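PDB 5Z06: Exo beta-1,2-glucooligosaccharide sophorohydrolase (non-reducing end) from Parabacteroides distasonis ATCC 8503, which hydrolyses linear beta-1,2-glucan and beta-1,2-glucooligosaccharides of four or more glucose units in exo fashion, releasing sophorose from the non-reducing end. Local coordinates for residues 33-43 against 51-59; 60-71 against 156-167. All coordinates share one frame; numbering follows the deposited sequence.

Contact 1: residues 33-43 against 51-59; sequences IKNARHHLPVA and GNSLELTYV. With CA (calcium ion), chain C.
Ile-33 and Val-42 both pair antiparallel with strand 53-59, opposite Tyr-58 and Leu-54, at two ends of one beta-hairpin edge that is interrupted where residues 35-39 loop away through a type I' turn, Ala-36 to His-39. At one end Lys-34 N donates to Thr-57 O (2.7 Å); at the other Glu-55 N meets Pro-41 O (2.9 Å), and Ala-43 and Ser-53 exchange two backbone bonds. Between them a water bridges the gap, donating to Lys-34 O and Glu-55 O and accepting from Thr-57 N.

The side chain of Lys-34 runs along this edge. Its CB lies 3.9 Å from Thr-57 CB; CG stands anti to the backbone N (chi1 -172°) and the rest is extended, which carries CD to 3.4 Å from Glu-55 OE2 and, past CE, brings NZ to 2.7 Å from Glu-55 OE1. This salt bridge uses the syn lone pair of OE1, while Thr-57 OG1, itself linked to Thr-171, donates to OE2 from the anti side. A long, flexible lysine suits the place: its methylenes pack while its charge probably helps keep the buried carboxylate ionised.

The other face is apolar. Leu-56 CD1 meets two branched side chains, 3.6 Å from Ile-33 CD1 and 3.8 Å from Leu-40 CD2. At the loop end of the hairpin, Val-42 CG1 packs on the Asn-52 side chain, whose OD1 accepts from Ser-14 N. The calcium ion, also held by Glu-12, Asn-13, Thr-49 and Asp-175, is bound by Asn-52 through its backbone O at 2.4 Å.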
loop_
_atom_site.group_PDB
_atom_site.type_symbol
_atom_site.label_atom_id
_atom_site.label_comp_id
_atom_site.label_asym_id
_atom_site.label_seq_id
_atom_site.Cartn_x
_atom_site.Cartn_y
_atom_site.Cartn_z
ATOM N N ILE A 33 25.394 20.538 -10.330
ATOM C CA ILE A 33 23.951 20.443 -10.280
ATOM C C ILE A 33 23.510 20.329 -8.826
ATOM O O ILE A 33 24.100 19.589 -8.027
ATOM C CB ILE A 33 23.381 19.293 -11.148
ATOM C CG1 ILE A 33 21.863 19.279 -11.050
ATOM C CG2 ILE A 33 23.976 17.931 -10.759
ATOM C CD1 ILE A 33 21.190 18.542 -12.183
ATOM N N LYS A 34 22.460 21.075 -8.499
ATOM C CA LYS A 34 21.981 21.138 -7.153
ATOM C C LYS A 34 21.344 19.806 -6.848
ATOM O O LYS A 34 20.557 19.299 -7.648
ATOM C CB LYS A 34 20.961 22.270 -6.990
ATOM C CG LYS A 34 20.560 22.511 -5.549
ATOM C CD LYS A 34 19.505 23.595 -5.467
ATOM C CE LYS A 34 18.833 23.659 -4.125
ATOM N NZ LYS A 34 17.761 24.701 -4.095
ATOM N N ASN A 35 21.693 19.253 -5.690
ATOM C CA ASN A 35 21.217 17.943 -5.287
ATOM C C ASN A 35 21.305 17.786 -3.784
ATOM O O ASN A 35 22.125 18.420 -3.136
ATOM C CB ASN A 35 22.052 16.832 -5.947
ATOM C CG ASN A 35 23.460 16.749 -5.383
ATOM O OD1 ASN A 35 23.742 15.895 -4.554
ATOM N ND2 ASN A 35 24.334 17.659 -5.797
ATOM N N ALA A 36 20.443 16.930 -3.254
ATOM C CA ALA A 36 20.505 16.490 -1.874
ATOM C C ALA A 36 20.761 15.013 -1.969
ATOM O O ALA A 36 19.927 14.284 -2.504
ATOM C CB ALA A 36 19.183 16.760 -1.177
ATOM N N ARG A 37 21.931 14.574 -1.518
ATOM C CA ARG A 37 22.330 13.154 -1.574
ATOM C C ARG A 37 22.116 12.575 -2.960
ATOM O O ARG A 37 21.666 11.456 -3.117
ATOM C CB ARG A 37 21.578 12.316 -0.538
ATOM C CG ARG A 37 21.769 12.746 0.901
ATOM C CD ARG A 37 20.761 12.017 1.784
ATOM N NE ARG A 37 19.551 12.835 1.881
ATOM C CZ ARG A 37 18.362 12.596 1.332
ATOM N NH1 ARG A 37 18.097 11.494 0.631
ATOM N NH2 ARG A 37 17.401 13.492 1.517
ATOM N N HIS A 38 22.477 13.371 -3.961
ATOM C CA HIS A 38 22.391 13.005 -5.359
ATOM C C HIS A 38 20.985 12.785 -5.847
ATOM O O HIS A 38 20.780 12.043 -6.798
ATOM C CB HIS A 38 23.315 11.818 -5.672
ATOM C CG HIS A 38 24.727 12.073 -5.271
ATOM N ND1 HIS A 38 25.494 13.055 -5.869
ATOM C CD2 HIS A 38 25.491 11.537 -4.296
ATOM C CE1 HIS A 38 26.692 13.073 -5.310
ATOM N NE2 HIS A 38 26.716 12.166 -4.349
ATOM N N HIS A 39 20.032 13.474 -5.222
ATOM C CA HIS A 39 18.655 13.499 -5.662
ATOM C C HIS A 39 18.392 14.943 -6.020
ATOM O O HIS A 39 19.031 15.859 -5.483
ATOM C CB HIS A 39 17.687 13.077 -4.565
ATOM C CG HIS A 39 17.856 11.661 -4.101
ATOM N ND1 HIS A 39 17.667 10.572 -4.925
ATOM C CD2 HIS A 39 18.163 11.157 -2.882
ATOM C CE1 HIS A 39 17.879 9.462 -4.240
ATOM N NE2 HIS A 39 18.179 9.788 -2.999
ATOM N N LEU A 40 17.441 15.128 -6.919
ATOM C CA LEU A 40 17.010 16.426 -7.337
ATOM C C LEU A 40 16.246 17.076 -6.228
ATOM O O LEU A 40 15.539 16.384 -5.506
ATOM C CB LEU A 40 16.113 16.338 -8.561
ATOM C CG LEU A 40 16.868 16.103 -9.849
ATOM C CD1 LEU A 40 15.874 15.909 -10.978
ATOM C CD2 LEU A 40 17.784 17.282 -10.156
ATOM N N PRO A 41 16.380 18.405 -6.083
ATOM C CA PRO A 41 15.550 19.079 -5.101
ATOM C C PRO A 41 14.120 19.143 -5.547
ATOM O O PRO A 41 13.830 19.135 -6.740
ATOM C CB PRO A 41 16.158 20.484 -5.009
ATOM C CG PRO A 41 17.516 20.355 -5.580
ATOM C CD PRO A 41 17.391 19.306 -6.642
ATOM N N VAL A 42 13.226 19.194 -4.582
ATOM C CA VAL A 42 11.824 19.358 -4.854
ATOM C C VAL A 42 11.523 20.803 -4.549
ATOM O O VAL A 42 11.680 21.248 -3.415
ATOM C CB VAL A 42 10.976 18.457 -3.957
ATOM C CG1 VAL A 42 9.498 18.781 -4.108
ATOM C CG2 VAL A 42 11.219 17.008 -4.328
ATOM N N ALA A 43 11.062 21.524 -5.553
ATOM C CA ALA A 43 10.631 22.889 -5.355
ATOM C C ALA A 43 9.162 22.863 -4.970
ATOM O O ALA A 43 8.308 22.428 -5.769
ATOM C CB ALA A 43 10.820 23.683 -6.622
ATOM N N GLY A 51 1.413 21.077 -5.410
ATOM C CA GLY A 51 2.338 20.370 -4.638
ATOM C C GLY A 51 3.627 21.027 -5.106
ATOM O O GLY A 51 3.995 22.113 -4.674
ATOM N N ASN A 52 4.301 20.364 -6.032
ATOM C CA ASN A 52 5.687 20.645 -6.236
ATOM C C ASN A 52 6.170 20.255 -7.608
ATOM O O ASN A 52 5.458 19.633 -8.410
ATOM C CB ASN A 52 6.510 19.991 -5.116
ATOM C CG ASN A 52 6.253 18.507 -4.989
ATOM O OD1 ASN A 52 6.338 17.776 -5.966
ATOM N ND2 ASN A 52 5.946 18.057 -3.786
ATOM N N SER A 53 7.398 20.651 -7.867
ATOM C CA SER A 53 8.079 20.315 -9.085
ATOM C C SER A 53 9.496 19.968 -8.718
ATOM O O SER A 53 9.898 20.112 -7.560
ATOM C CB SER A 53 8.051 21.511 -10.024
ATOM O OG SER A 53 8.705 22.619 -9.437
ATOM N N LEU A 54 10.244 19.515 -9.711
ATOM C CA LEU A 54 11.631 19.203 -9.538
ATOM C C LEU A 54 12.463 20.390 -9.952
ATOM O O LEU A 54 12.210 21.018 -10.993
ATOM C CB LEU A 54 12.011 17.979 -10.358
ATOM C CG LEU A 54 11.345 16.683 -9.906
ATOM C CD1 LEU A 54 11.695 15.575 -10.872
ATOM C CD2 LEU A 54 11.838 16.301 -8.528
ATOM N N GLU A 55 13.461 20.686 -9.126
ATOM C CA GLU A 55 14.339 21.796 -9.369
ATOM C C GLU A 55 15.544 21.270 -10.088
ATOM O O GLU A 55 16.202 20.351 -9.627
ATOM C CB GLU A 55 14.776 22.460 -8.068
ATOM C CG GLU A 55 15.413 23.819 -8.309
ATOM C CD GLU A 55 16.223 24.326 -7.143
ATOM O OE1 GLU A 55 15.974 23.884 -6.009
ATOM O OE2 GLU A 55 17.130 25.163 -7.369
ATOM N N LEU A 56 15.837 21.877 -11.223
ATOM C CA LEU A 56 17.007 21.519 -11.970
ATOM C C LEU A 56 17.894 22.761 -12.031
ATOM O O LEU A 56 17.737 23.608 -12.913
ATOM C CB LEU A 56 16.600 21.001 -13.355
ATOM C CG LEU A 56 17.739 20.292 -14.075
ATOM C CD1 LEU A 56 17.890 18.874 -13.551
ATOM C CD2 LEU A 56 17.516 20.271 -15.582
ATOM N N THR A 57 18.791 22.879 -11.057
ATOM C CA THR A 57 19.692 24.032 -10.967
ATOM C C THR A 57 21.074 23.516 -11.239
ATOM O O THR A 57 21.560 22.605 -10.555
ATOM C CB THR A 57 19.583 24.764 -9.628
ATOM O OG1 THR A 57 18.318 25.425 -9.589
ATOM C CG2 THR A 57 20.690 25.812 -9.442
ATOM N N TYR A 58 21.692 24.080 -12.270
ATOM C CA TYR A 58 22.955 23.570 -12.763
ATOM C C TYR A 58 23.875 24.648 -13.293
ATOM O O TYR A 58 23.444 25.736 -13.654
ATOM C CB TYR A 58 22.713 22.527 -13.864
ATOM C CG TYR A 58 21.969 23.077 -15.052
ATOM C CD1 TYR A 58 20.568 23.115 -15.065
ATOM C CD2 TYR A 58 22.660 23.606 -16.155
ATOM C CE1 TYR A 58 19.872 23.625 -16.157
ATOM C CE2 TYR A 58 21.972 24.132 -17.260
ATOM C CZ TYR A 58 20.588 24.151 -17.251
ATOM O OH TYR A 58 19.895 24.676 -18.318
ATOM N N VAL A 59 25.152 24.281 -13.349
ATOM C CA VAL A 59 26.193 25.015 -14.032
ATOM C C VAL A 59 26.843 24.033 -14.994
ATOM O O VAL A 59 27.417 23.025 -14.589
ATOM C CB VAL A 59 27.242 25.569 -13.049
ATOM C CG1 VAL A 59 28.328 26.338 -13.795
ATOM C CG2 VAL A 59 26.573 26.481 -12.024
HETATM CA CA CA C . 3.662 18.732 -9.674
HETATM O O HOH W 1 18.799 20.695 -9.351
#

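Contact 2: residues 60-71 against 156-167; sequences SAPGGDWYSEIQ and AAVALRPGTADG. With GOL (glycerol), chain F.
In the five-stranded antiparallel sheet of the N-terminal region, the interior strands 65-71 and 155-161 pair, Ser-68 opposite Leu-160 and Ile-70 opposite Val-158, each pair exchanging two backbone hydrogen bonds. Leu-160 N reaches Ser-68 O at 2.6 Å. On the other face, the small side chains of Ala-157 and Ala-159 leave room for Glu-69 and Tyr-67, larger residues of the neighbouring strand.

Beyond the paired part, Trp-66 takes over. With CG placed between the backbone N and the carbonyl carbon (chi1 61°), the indole swings across to strand 155-161. Pro-162, rigid and flat-sided, sets CG 3.8 Å from the centroid of the five-membered ring, 13° off its normal, a CH-pi contact; the far corner, CZ3, touches Leu-160 CB at 3.9 Å. In the ring plane, NE1 donates to Ser-60 OG (2.9 Å), which fixes the rotation of the indole. Were Trp-66 replaced by an alanine, Pro-162 would probably lose its aromatic platform and Ser-60 OG its donor, opening a gap between the strand ends.

The Arg-161 chain, bent at chi2, turns back over strand 65-71. Its NH1 lies 2.7 Å from Asp-65 OD2 in a salt bridge whose carboxylate and guanidinium planes are only 16° apart, and Tyr-67 CD1 rests over the centre of one guanidinium face. A glycerol, probably from crystallisation, binds here too, accepting from Arg-161 NH2 through O1. Farther along, Gly-167 N donates to Ser-60 O (2.7 Å) from a positive-phi conformation that glycine adopts easily. Toward the inner face of the sheet, Leu-160 CD1 meets Ile-70 CD1 at 3.6 Å.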
loop_
_atom_site.group_PDB
_atom_site.type_symbol
_atom_site.label_atom_id
_atom_site.label_comp_id
_atom_site.label_asym_id
_atom_site.label_seq_id
_atom_site.Cartn_x
_atom_site.Cartn_y
_atom_site.Cartn_z
ATOM N N SER A 60 26.733 24.333 -16.272
ATOM C CA SER A 60 27.390 23.560 -17.303
ATOM C C SER A 60 28.681 24.313 -17.590
ATOM O O SER A 60 28.658 25.332 -18.270
ATOM C CB SER A 60 26.495 23.477 -18.540
ATOM O OG SER A 60 25.185 23.057 -18.196
ATOM N N ALA A 61 29.791 23.843 -17.021
ATOM C CA ALA A 61 31.077 24.511 -17.168
ATOM C C ALA A 61 31.971 23.737 -18.134
ATOM O O ALA A 61 31.961 22.494 -18.140
ATOM C CB ALA A 61 31.769 24.665 -15.819
ATOM N N PRO A 62 32.766 24.466 -18.944
ATOM C CA PRO A 62 33.680 23.772 -19.835
ATOM C C PRO A 62 34.587 22.868 -19.036
ATOM O O PRO A 62 35.078 23.260 -17.983
ATOM C CB PRO A 62 34.492 24.904 -20.491
ATOM C CG PRO A 62 33.701 26.149 -20.288
ATOM C CD PRO A 62 32.822 25.934 -19.097
ATOM N N GLY A 63 34.776 21.653 -19.523
ATOM C CA GLY A 63 35.608 20.664 -18.851
ATOM C C GLY A 63 34.935 19.906 -17.715
ATOM O O GLY A 63 35.551 19.029 -17.111
ATOM N N GLY A 64 33.686 20.247 -17.407
ATOM C CA GLY A 64 32.954 19.584 -16.349
ATOM C C GLY A 64 31.794 18.852 -16.969
ATOM O O GLY A 64 31.544 18.936 -18.170
ATOM N N ASP A 65 31.053 18.154 -16.130
ATOM C CA ASP A 65 29.859 17.483 -16.587
ATOM C C ASP A 65 28.856 17.432 -15.459
ATOM O O ASP A 65 29.227 17.517 -14.297
ATOM C CB ASP A 65 30.208 16.064 -17.042
ATOM C CG ASP A 65 29.246 15.526 -18.090
ATOM O OD1 ASP A 65 28.482 16.296 -18.728
ATOM O OD2 ASP A 65 29.261 14.302 -18.271
ATOM N N TRP A 66 27.584 17.326 -15.815
ATOM C CA TRP A 66 26.580 16.931 -14.871
ATOM C C TRP A 66 25.589 15.992 -15.519
ATOM O O TRP A 66 25.439 15.954 -16.738
ATOM C CB TRP A 66 25.892 18.148 -14.226
ATOM C CG TRP A 66 25.159 19.073 -15.133
ATOM C CD1 TRP A 66 25.598 20.275 -15.616
ATOM C CD2 TRP A 66 23.828 18.909 -15.631
ATOM N NE1 TRP A 66 24.632 20.860 -16.386
ATOM C CE2 TRP A 66 23.534 20.048 -16.417
ATOM C CE3 TRP A 66 22.864 17.914 -15.494
ATOM C CZ2 TRP A 66 22.308 20.217 -17.061
ATOM C CZ3 TRP A 66 21.652 18.079 -16.124
ATOM C CH2 TRP A 66 21.384 19.215 -16.911
ATOM N N TYR A 67 24.927 15.221 -14.667
ATOM C CA TYR A 67 23.935 14.262 -15.083
ATOM C C TYR A 67 22.765 14.347 -14.114
ATOM O O TYR A 67 22.954 14.464 -12.893
ATOM C CB TYR A 67 24.520 12.862 -15.059
ATOM C CG TYR A 67 23.508 11.820 -15.453
ATOM C CD1 TYR A 67 23.133 11.663 -16.782
ATOM C CD2 TYR A 67 22.896 11.013 -14.486
ATOM C CE1 TYR A 67 22.185 10.724 -17.140
ATOM C CE2 TYR A 67 21.950 10.070 -14.833
ATOM C CZ TYR A 67 21.599 9.928 -16.148
ATOM O OH TYR A 67 20.673 8.999 -16.483
ATOM N N SER A 68 21.567 14.296 -14.659
ATOM C CA SER A 68 20.407 14.101 -13.848
ATOM C C SER A 68 19.490 13.128 -14.521
ATOM O O SER A 68 19.474 13.035 -15.738
ATOM C CB SER A 68 19.668 15.402 -13.631
ATOM O OG SER A 68 18.690 15.196 -12.653
ATOM N N GLU A 69 18.732 12.391 -13.720
ATOM C CA GLU A 69 17.625 11.631 -14.261
ATOM C C GLU A 69 16.463 11.590 -13.305
ATOM O O GLU A 69 16.649 11.608 -12.082
ATOM C CB GLU A 69 18.055 10.217 -14.613
ATOM C CG GLU A 69 18.572 9.415 -13.446
ATOM C CD GLU A 69 18.837 7.973 -13.824
ATOM O OE1 GLU A 69 18.369 7.076 -13.099
ATOM O OE2 GLU A 69 19.509 7.735 -14.856
ATOM N N ILE A 70 15.272 11.530 -13.887
ATOM C CA ILE A 70 14.038 11.392 -13.170
ATOM C C ILE A 70 13.570 9.975 -13.459
ATOM O O ILE A 70 13.245 9.632 -14.595
ATOM C CB ILE A 70 13.015 12.426 -13.630
ATOM C CG1 ILE A 70 13.540 13.832 -13.352
ATOM C CG2 ILE A 70 11.706 12.244 -12.884
ATOM C CD1 ILE A 70 14.222 14.482 -14.521
ATOM N N GLN A 71 13.534 9.171 -12.413
ATOM C CA GLN A 71 13.272 7.746 -12.527
ATOM C C GLN A 71 11.792 7.428 -12.390
ATOM O O GLN A 71 11.094 7.944 -11.490
ATOM C CB GLN A 71 14.049 6.994 -11.482
ATOM C CG GLN A 71 15.551 7.126 -11.627
ATOM C CD GLN A 71 16.300 6.838 -10.344
ATOM O OE1 GLN A 71 15.698 6.593 -9.307
ATOM N NE2 GLN A 71 17.621 6.877 -10.408
ATOM N N ALA A 156 13.223 3.543 -18.203
ATOM C CA ALA A 156 13.474 3.631 -16.761
ATOM C C ALA A 156 13.514 5.075 -16.273
ATOM O O ALA A 156 13.038 5.364 -15.179
ATOM C CB ALA A 156 14.759 2.913 -16.381
ATOM N N ALA A 157 14.091 5.974 -17.063
ATOM C CA ALA A 157 14.282 7.331 -16.597
ATOM C C ALA A 157 14.375 8.305 -17.730
ATOM O O ALA A 157 14.774 7.942 -18.825
ATOM C CB ALA A 157 15.528 7.421 -15.727
ATOM N N VAL A 158 13.970 9.539 -17.449
ATOM C CA VAL A 158 14.254 10.672 -18.290
ATOM C C VAL A 158 15.602 11.218 -17.829
ATOM O O VAL A 158 15.738 11.622 -16.676
ATOM C CB VAL A 158 13.165 11.731 -18.161
ATOM C CG1 VAL A 158 13.553 13.006 -18.888
ATOM C CG2 VAL A 158 11.875 11.179 -18.723
ATOM N N ALA A 159 16.580 11.212 -18.742
ATOM C CA ALA A 159 17.944 11.631 -18.469
ATOM C C ALA A 159 18.185 13.046 -18.959
ATOM O O ALA A 159 17.660 13.460 -20.001
ATOM C CB ALA A 159 18.921 10.684 -19.136
ATOM N N LEU A 160 18.988 13.788 -18.195
ATOM C CA LEU A 160 19.297 15.167 -18.527
ATOM C C LEU A 160 20.778 15.382 -18.442
ATOM O O LEU A 160 21.445 14.858 -17.546
ATOM C CB LEU A 160 18.570 16.132 -17.611
ATOM C CG LEU A 160 17.054 16.024 -17.699
ATOM C CD1 LEU A 160 16.399 16.614 -16.461
ATOM C CD2 LEU A 160 16.530 16.692 -18.960
ATOM N N ARG A 161 21.275 16.143 -19.411
ATOM C CA ARG A 161 22.685 16.424 -19.550
ATOM C C ARG A 161 22.854 17.880 -19.927
ATOM O O ARG A 161 21.888 18.523 -20.349
ATOM C CB ARG A 161 23.304 15.525 -20.627
ATOM C CG ARG A 161 23.909 14.246 -20.098
ATOM C CD ARG A 161 25.159 13.812 -20.884
ATOM N NE ARG A 161 25.731 12.601 -20.306
ATOM C CZ ARG A 161 26.387 12.537 -19.140
ATOM N NH1 ARG A 161 26.601 13.631 -18.391
ATOM N NH2 ARG A 161 26.841 11.358 -18.709
ATOM N N PRO A 162 24.081 18.407 -19.779
ATOM C CA PRO A 162 24.329 19.798 -20.131
ATOM C C PRO A 162 23.945 20.122 -21.579
ATOM O O PRO A 162 24.049 19.266 -22.474
ATOM C CB PRO A 162 25.856 19.936 -19.969
ATOM C CG PRO A 162 26.260 18.842 -19.073
ATOM C CD PRO A 162 25.341 17.719 -19.429
ATOM N N GLY A 163 23.482 21.343 -21.786
ATOM C CA GLY A 163 23.490 21.933 -23.102
ATOM C C GLY A 163 24.852 22.576 -23.257
ATOM O O GLY A 163 25.876 22.004 -22.860
ATOM N N THR A 164 24.847 23.789 -23.814
ATOM C CA THR A 164 26.055 24.581 -23.958
ATOM C C THR A 164 26.697 24.739 -22.594
ATOM O O THR A 164 26.064 25.203 -21.656
ATOM C CB THR A 164 25.746 25.992 -24.508
ATOM O OG1 THR A 164 24.903 25.888 -25.660
ATOM C CG2 THR A 164 27.021 26.718 -24.880
ATOM N N ALA A 165 27.961 24.346 -22.494
ATOM C CA ALA A 165 28.761 24.633 -21.321
ATOM C C ALA A 165 29.195 26.111 -21.306
ATOM O O ALA A 165 30.361 26.435 -21.498
ATOM C CB ALA A 165 29.959 23.701 -21.263
ATOM N N ASP A 166 28.242 26.994 -21.033
ATOM C CA ASP A 166 28.505 28.443 -20.937
ATOM C C ASP A 166 28.923 28.899 -19.527
ATOM O O ASP A 166 29.125 30.075 -19.305
ATOM C CB ASP A 166 27.271 29.227 -21.382
ATOM C CG ASP A 166 26.062 29.000 -20.475
ATOM O OD1 ASP A 166 26.210 28.343 -19.422
ATOM O OD2 ASP A 166 24.972 29.492 -20.800
ATOM N N GLY A 167 28.952 27.978 -18.556
ATOM C CA GLY A 167 29.420 28.271 -17.196
ATOM C C GLY A 167 28.495 29.073 -16.295
ATOM O O GLY A 167 28.896 29.446 -15.182
HETATM C C1 GOL F . 27.958 11.182 -14.733
HETATM O O1 GOL F . 27.267 10.869 -15.954
HETATM C C2 GOL F . 28.868 12.417 -14.796
HETATM O O2 GOL F . 28.279 13.438 -15.591
HETATM C C3 GOL F . 29.071 13.049 -13.426
HETATM O O3 GOL F . 29.767 12.200 -12.499
#

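How the contacts relate
The two contacts lie in successive parts of the chain: strand 53-59 of contact 1 leads directly into residues 60-71 of contact 2, and their centres are about 13 Å apart. They belong to different antiparallel sheets, packed face to face as in a beta sandwich. Leu-40, Leu-54 and Leu-56 of contact 1 meet Ser-68, Ile-70 and Leu-160 of contact 2, and the Tyr-58 and Trp-66 rings come together at about 40°. Contact 1 is mostly buried, its Glu-55 carboxylate held by a partly exposed lysine, and only its Asn-52 end reaches the calcium site; contact 2 is partly buried, with its charged pair, both residues partly exposed, beside a bound glycerol.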